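Uncharacterized protein (Bacteroides ovatus, PDB 4FXT) is of unknown function but belongs to the DUF3823 family and pairs a transthyretin-like N-terminal domain with a C-terminal domain of the E-set clan. Local coordinates at residues L171-V181 / Y193-K202. Numbering follows the deposited sequence.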
ATOM      1  N   LEU A 171     -18.537  11.132 -11.078  1.00 72.41           N
ATOM      2  CA  LEU A 171     -18.666  10.329  -9.863  1.00 68.63           C
ATOM      3  C   LEU A 171     -19.811  10.805  -8.978  1.00 70.73           C
ATOM      4  O   LEU A 171     -20.230  10.074  -8.081  1.00 70.87           O
ATOM      5  CB  LEU A 171     -17.345  10.425  -9.081  1.00 65.28           C
ATOM      6  CG  LEU A 171     -16.534   9.155  -8.903  1.00 67.43           C
ATOM      7  CD1 LEU A 171     -16.236   8.527 -10.182  1.00 67.91           C
ATOM      8  CD2 LEU A 171     -15.234   9.447  -8.253  1.00 65.87           C
ATOM      9  N   VAL A 172     -20.316  12.015  -9.237  1.00 64.81           N
ATOM     10  CA  VAL A 172     -21.259  12.718  -8.380  1.00 64.74           C
ATOM     11  C   VAL A 172     -22.661  11.996  -8.362  1.00 68.01           C
ATOM     12  O   VAL A 172     -23.374  12.097  -7.355  1.00 66.44           O
ATOM     13  CB  VAL A 172     -21.369  14.203  -8.840  1.00 69.66           C
ATOM     14  CG1 VAL A 172     -22.111  14.362 -10.162  1.00 71.70           C
ATOM     15  CG2 VAL A 172     -21.990  15.074  -7.774  1.00 70.55           C
ATOM     16  N   ASN A 173     -23.018  11.237  -9.408  1.00 65.77           N
ATOM     17  CA  ASN A 173     -24.320  10.565  -9.441  1.00 67.52           C
ATOM     18  C   ASN A 173     -24.186   9.059  -9.208  1.00 71.16           C
ATOM     19  O   ASN A 173     -25.134   8.311  -9.420  1.00 73.18           O
ATOM     20  CB  ASN A 173     -24.998  10.838 -10.763  1.00 72.50           C
ATOM     21  CG  ASN A 173     -25.388  12.295 -10.924  1.00113.46           C
ATOM     22  OD1 ASN A 173     -25.879  12.956  -9.989  1.00112.95           O
ATOM     23  ND2 ASN A 173     -25.249  12.810 -12.132  1.00109.24           N
ATOM     24  N   GLU A 174     -23.036   8.622  -8.699  1.00 66.21           N
ATOM     25  CA  GLU A 174     -22.785   7.219  -8.387  1.00 64.43           C
ATOM     26  C   GLU A 174     -23.227   6.922  -6.968  1.00 67.72           C
ATOM     27  O   GLU A 174     -23.314   7.840  -6.144  1.00 68.96           O
ATOM     28  CB  GLU A 174     -21.313   6.886  -8.588  1.00 62.98           C
ATOM     29  CG  GLU A 174     -20.927   6.953 -10.057  1.00 76.86           C
ATOM     30  CD  GLU A 174     -21.592   5.950 -10.986  1.00103.62           C
ATOM     31  OE1 GLU A 174     -21.651   4.750 -10.628  1.00 93.24           O
ATOM     32  OE2 GLU A 174     -21.962   6.351 -12.113  1.00103.76           O
ATOM     33  N   SER A 175     -23.523   5.637  -6.691  1.00 61.94           N
ATOM     34  CA  SER A 175     -24.021   5.162  -5.402  1.00 60.94           C
ATOM     35  C   SER A 175     -22.947   5.275  -4.306  1.00 59.92           C
ATOM     36  O   SER A 175     -23.274   5.505  -3.132  1.00 59.39           O
ATOM     37  CB  SER A 175     -24.486   3.720  -5.539  1.00 66.81           C
ATOM     38  OG  SER A 175     -25.179   3.252  -4.393  1.00 75.94           O
ATOM     39  N   TYR A 176     -21.668   5.164  -4.705  1.00 53.79           N
ATOM     40  CA  TYR A 176     -20.479   5.234  -3.841  1.00 50.10           C
ATOM     41  C   TYR A 176     -19.214   5.416  -4.674  1.00 48.43           C
ATOM     42  O   TYR A 176     -19.248   5.229  -5.894  1.00 47.77           O
ATOM     43  CB  TYR A 176     -20.350   3.946  -2.971  1.00 51.73           C
ATOM     44  CG  TYR A 176     -20.267   2.648  -3.765  1.00 54.03           C
ATOM     45  CD1 TYR A 176     -19.039   2.132  -4.179  1.00 55.78           C
ATOM     46  CD2 TYR A 176     -21.409   1.923  -4.073  1.00 56.36           C
ATOM     47  CE1 TYR A 176     -18.959   0.940  -4.907  1.00 57.66           C
ATOM     48  CE2 TYR A 176     -21.340   0.729  -4.792  1.00 57.97           C
ATOM     49  CZ  TYR A 176     -20.114   0.242  -5.209  1.00 61.27           C
ATOM     50  OH  TYR A 176     -20.034  -0.937  -5.907  1.00 60.65           O
ATOM     51  N   LEU A 177     -18.083   5.681  -4.003  1.00 41.57           N
ATOM     52  CA  LEU A 177     -16.762   5.767  -4.620  1.00 39.21           C
ATOM     53  C   LEU A 177     -15.706   5.202  -3.666  1.00 46.93           C
ATOM     54  O   LEU A 177     -15.975   4.948  -2.494  1.00 48.48           O
ATOM     55  CB  LEU A 177     -16.384   7.201  -5.059  1.00 37.39           C
ATOM     56  CG  LEU A 177     -16.400   8.357  -3.995  1.00 40.03           C
ATOM     57  CD1 LEU A 177     -15.306   8.220  -2.908  1.00 37.53           C
ATOM     58  CD2 LEU A 177     -16.223   9.689  -4.662  1.00 38.27           C
ATOM     59  N   TYR A 178     -14.492   5.060  -4.165  1.00 43.74           N
ATOM     60  CA  TYR A 178     -13.383   4.592  -3.354  1.00 41.94           C
ATOM     61  C   TYR A 178     -12.425   5.741  -3.184  1.00 44.30           C
ATOM     62  O   TYR A 178     -12.177   6.491  -4.136  1.00 44.97           O
ATOM     63  CB  TYR A 178     -12.724   3.360  -3.972  1.00 42.67           C
ATOM     64  CG  TYR A 178     -13.660   2.166  -3.998  1.00 44.97           C
ATOM     65  CD1 TYR A 178     -14.533   1.960  -5.068  1.00 48.10           C
ATOM     66  CD2 TYR A 178     -13.676   1.245  -2.954  1.00 45.11           C
ATOM     67  CE1 TYR A 178     -15.384   0.856  -5.103  1.00 51.93           C
ATOM     68  CE2 TYR A 178     -14.521   0.140  -2.976  1.00 47.71           C
ATOM     69  CZ  TYR A 178     -15.387  -0.043  -4.045  1.00 57.88           C
ATOM     70  OH  TYR A 178     -16.262  -1.098  -4.032  1.00 57.32           O
ATOM     71  N   ALA A 179     -11.974   5.946  -1.939  1.00 38.41           N
ATOM     72  CA  ALA A 179     -11.083   7.036  -1.572  1.00 36.52           C
ATOM     73  C   ALA A 179      -9.838   6.494  -0.966  1.00 42.04           C
ATOM     74  O   ALA A 179      -9.883   5.432  -0.333  1.00 43.74           O
ATOM     75  CB  ALA A 179     -11.773   7.977  -0.613  1.00 37.17           C
ATOM     76  N   ARG A 180      -8.716   7.203  -1.152  1.00 37.78           N
ATOM     77  CA  ARG A 180      -7.428   6.717  -0.661  1.00 38.44           C
ATOM     78  C   ARG A 180      -6.402   7.846  -0.503  1.00 44.04           C
ATOM     79  O   ARG A 180      -6.425   8.814  -1.262  1.00 46.29           O
ATOM     80  CB  ARG A 180      -6.899   5.681  -1.674  1.00 39.65           C
ATOM     81  CG  ARG A 180      -6.081   4.593  -1.066  1.00 48.26           C
ATOM     82  CD  ARG A 180      -5.712   3.585  -2.110  1.00 46.94           C
ATOM     83  NE  ARG A 180      -4.941   2.498  -1.516  1.00 49.89           N
ATOM     84  CZ  ARG A 180      -4.191   1.650  -2.204  1.00 62.87           C
ATOM     85  NH1 ARG A 180      -4.058   1.788  -3.517  1.00 38.99           N
ATOM     86  NH2 ARG A 180      -3.513   0.697  -1.577  1.00 61.93           N
ATOM     87  N   VAL A 181      -5.481   7.692   0.446  1.00 38.36           N
ATOM     88  CA  VAL A 181      -4.428   8.674   0.735  1.00 37.15           C
ATOM     89  C   VAL A 181      -3.085   8.022   0.425  1.00 40.41           C
ATOM     90  O   VAL A 181      -2.866   6.883   0.841  1.00 39.33           O
ATOM     91  CB  VAL A 181      -4.491   9.217   2.199  1.00 40.39           C
ATOM     92  CG1 VAL A 181      -3.434  10.272   2.444  1.00 39.37           C
ATOM     93  CG2 VAL A 181      -5.863   9.767   2.546  1.00 40.85           C
ATOM     94  N   TYR A 193       0.308   3.847   0.404  1.00 48.08           N
ATOM     95  CA  TYR A 193      -1.078   4.233   0.560  1.00 45.45           C
ATOM     96  C   TYR A 193      -1.763   3.677   1.781  1.00 46.76           C
ATOM     97  O   TYR A 193      -1.360   2.685   2.398  1.00 45.22           O
ATOM     98  CB  TYR A 193      -1.883   3.725  -0.656  1.00 46.36           C
ATOM     99  CG  TYR A 193      -1.427   4.202  -2.020  1.00 46.70           C
ATOM    100  CD1 TYR A 193      -0.437   3.516  -2.727  1.00 48.37           C
ATOM    101  CD2 TYR A 193      -2.048   5.279  -2.647  1.00 45.74           C
ATOM    102  CE1 TYR A 193      -0.034   3.934  -3.991  1.00 45.60           C
ATOM    103  CE2 TYR A 193      -1.657   5.703  -3.913  1.00 45.93           C
ATOM    104  CZ  TYR A 193      -0.663   5.018  -4.588  1.00 47.77           C
ATOM    105  OH  TYR A 193      -0.317   5.443  -5.846  1.00 45.55           O
ATOM    106  N   SER A 194      -2.890   4.319   2.070  1.00 43.90           N
ATOM    107  CA  SER A 194      -3.893   3.926   3.037  1.00 42.33           C
ATOM    108  C   SER A 194      -4.691   2.822   2.431  1.00 48.15           C
ATOM    109  O   SER A 194      -4.498   2.506   1.248  1.00 46.97           O
ATOM    110  CB  SER A 194      -4.759   5.128   3.386  1.00 41.70           C
ATOM    111  OG  SER A 194      -5.508   5.480   2.234  1.00 45.17           O
ATOM    112  N   GLN A 195      -5.677   2.309   3.155  1.00 46.32           N
ATOM    113  CA  GLN A 195      -6.532   1.323   2.542  1.00 45.63           C
ATOM    114  C   GLN A 195      -7.509   2.036   1.593  1.00 44.89           C
ATOM    115  O   GLN A 195      -7.787   3.225   1.803  1.00 43.72           O
ATOM    116  CB  GLN A 195      -7.250   0.486   3.612  1.00 49.09           C
ATOM    117  CG  GLN A 195      -6.320  -0.565   4.261  1.00 79.05           C
ATOM    118  CD  GLN A 195      -5.746  -1.629   3.296  1.00 93.74           C
ATOM    119  OE1 GLN A 195      -6.476  -2.240   2.479  1.00 93.55           O
ATOM    120  NE2 GLN A 195      -4.430  -1.912   3.409  1.00 58.28           N
ATOM    121  N   SER A 196      -7.936   1.343   0.489  1.00 38.80           N
ATOM    122  CA  SER A 196      -8.947   1.891  -0.421  1.00 36.11           C
ATOM    123  C   SER A 196     -10.295   1.705   0.255  1.00 39.89           C
ATOM    124  O   SER A 196     -10.676   0.573   0.493  1.00 38.42           O
ATOM    125  CB  SER A 196      -8.875   1.244  -1.784  1.00 35.86           C
ATOM    126  OG  SER A 196      -9.865   1.786  -2.642  1.00 39.38           O
ATOM    127  N   ILE A 197     -10.914   2.815   0.692  1.00 38.70           N
ATOM    128  CA  ILE A 197     -12.129   2.838   1.496  1.00 41.12           C
ATOM    129  C   ILE A 197     -13.321   3.315   0.682  1.00 41.40           C
ATOM    130  O   ILE A 197     -13.288   4.391   0.073  1.00 35.88           O
ATOM    131  CB  ILE A 197     -11.897   3.771   2.728  1.00 44.83           C
ATOM    132  CG1 ILE A 197     -10.707   3.239   3.569  1.00 45.16           C
ATOM    133  CG2 ILE A 197     -13.189   3.922   3.567  1.00 45.67           C
ATOM    134  CD1 ILE A 197     -10.325   4.086   4.692  1.00 56.96           C
ATOM    135  N   LYS A 198     -14.399   2.510   0.733  1.00 41.16           N
ATOM    136  CA  LYS A 198     -15.666   2.848   0.091  1.00 41.98           C
ATOM    137  C   LYS A 198     -16.338   3.993   0.840  1.00 49.13           C
ATOM    138  O   LYS A 198     -16.382   3.990   2.083  1.00 49.52           O
ATOM    139  CB  LYS A 198     -16.598   1.644   0.019  1.00 45.39           C
ATOM    140  CG  LYS A 198     -17.805   1.940  -0.856  1.00 54.12           C
ATOM    141  CD  LYS A 198     -19.037   1.075  -0.621  1.00 62.60           C
ATOM    142  CE  LYS A 198     -18.958  -0.364  -0.993  1.00 68.27           C
ATOM    143  NZ  LYS A 198     -20.334  -0.939  -0.899  1.00 74.70           N
ATOM    144  N   VAL A 199     -16.832   4.984   0.085  1.00 46.99           N
ATOM    145  CA  VAL A 199     -17.499   6.169   0.624  1.00 47.43           C
ATOM    146  C   VAL A 199     -18.858   6.285  -0.030  1.00 55.56           C
ATOM    147  O   VAL A 199     -18.922   6.469  -1.249  1.00 57.36           O
ATOM    148  CB  VAL A 199     -16.659   7.456   0.421  1.00 48.27           C
ATOM    149  CG1 VAL A 199     -17.337   8.671   1.043  1.00 48.42           C
ATOM    150  CG2 VAL A 199     -15.254   7.297   0.958  1.00 46.23           C
ATOM    151  N   ALA A 200     -19.928   6.196   0.760  1.00 52.76           N
ATOM    152  CA  ALA A 200     -21.287   6.323   0.253  1.00 55.28           C
ATOM    153  C   ALA A 200     -21.550   7.730  -0.235  1.00 62.55           C
ATOM    154  O   ALA A 200     -21.132   8.681   0.409  1.00 61.63           O
ATOM    155  CB  ALA A 200     -22.286   5.958   1.342  1.00 58.12           C
ATOM    156  N   LEU A 201     -22.225   7.871  -1.382  1.00 61.74           N
ATOM    157  CA  LEU A 201     -22.564   9.188  -1.945  1.00 60.43           C
ATOM    158  C   LEU A 201     -24.080   9.381  -1.898  1.00 68.63           C
ATOM    159  O   LEU A 201     -24.579  10.507  -1.952  1.00 69.78           O
ATOM    160  CB  LEU A 201     -22.023   9.331  -3.379  1.00 57.77           C
ATOM    161  CG  LEU A 201     -20.514   9.126  -3.565  1.00 57.27           C
ATOM    162  CD1 LEU A 201     -20.147   9.218  -5.001  1.00 56.12           C
ATOM    163  CD2 LEU A 201     -19.692  10.114  -2.765  1.00 55.02           C
ATOM    164  N   LYS A 202     -24.797   8.266  -1.764  1.00 66.96           N
ATOM    165  CA  LYS A 202     -26.250   8.197  -1.679  1.00 74.75           C
ATOM    166  C   LYS A 202     -26.660   7.433  -0.410  1.00 96.65           C
ATOM    167  O   LYS A 202     -26.099   6.336  -0.160  1.00 95.53           O
ATOM    168  CB  LYS A 202     -26.845   7.529  -2.945  1.00 78.09           C
ATOM    169  CG  LYS A 202     -26.643   8.309  -4.255  1.00 85.18           C
ATOM    170  CD  LYS A 202     -27.308   7.579  -5.436  1.00 97.38           C
ATOM    171  CE  LYS A 202     -27.240   8.357  -6.731  1.00105.45           C
ATOM    172  NZ  LYS A 202     -27.874   7.622  -7.869  1.00108.33           N
ATOM    173  OXT LYS A 202     -27.506   7.953   0.352  1.00125.67           O
TER
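Arg180 reaches across to Tyr193 and lays its guanidinium flat on one face of the ring, with planes 17° apart and centres 4.4 Å apart. The flat group lies over Tyr193 CB and the near rim of the ring, NH1 lying above it. NE donates in the guanidinium plane to Ser194 O (2.8 Å), while NH1 and NH2 bond to Thr140 O and Val23 O; the stacked group is thus gripped along its edge and its rotation fixed. Tyr193 OH accepts from Glu142 N. Ser194 OG, set between its own N and carbonyl carbon (chi1 67°), turns back to take the N-H of Val181 at 2.8 Å, and Ser194 N returns a bond to Val181 O. Beyond, regular antiparallel pairing resumes: Ala179 and Leu177 each exchange two backbone bonds, with Ile197 and Val199 respectively. Between them sits the non-hydrogen-bonded pair Tyr178–Lys198; beyond Leu177–Val199 comes Tyr176–Ala200, on the same face. Lys198 leaves CB extended, laying CG and CD alongside and over the Tyr176 ring; the bend at chi3 (-68°) then turns CE and NZ over its face, NZ 4.3 Å from the centroid and almost on the ring normal, a cation-pi contact. Tyr178 CE2 meets Lys198 CB, and Tyr178 CE1 lies at the edge of the Tyr176 ring. On the other face Leu177 CD1 lies beside Val199 CB (3.7 Å). Leu201, just past the paired residues, sets its side chain at about a right angle to that of Leu177, CD2 against CG (3.9 Å). Ala179 and Val199 also pack on Phe105 of strand 98-108. The arrangement is an antiparallel beta hairpin with an aromatic-lysine outer face and an aliphatic inner face, placing edge strand 192-200 in a beta sandwich consistent with the immunoglobulin-like E-set fold.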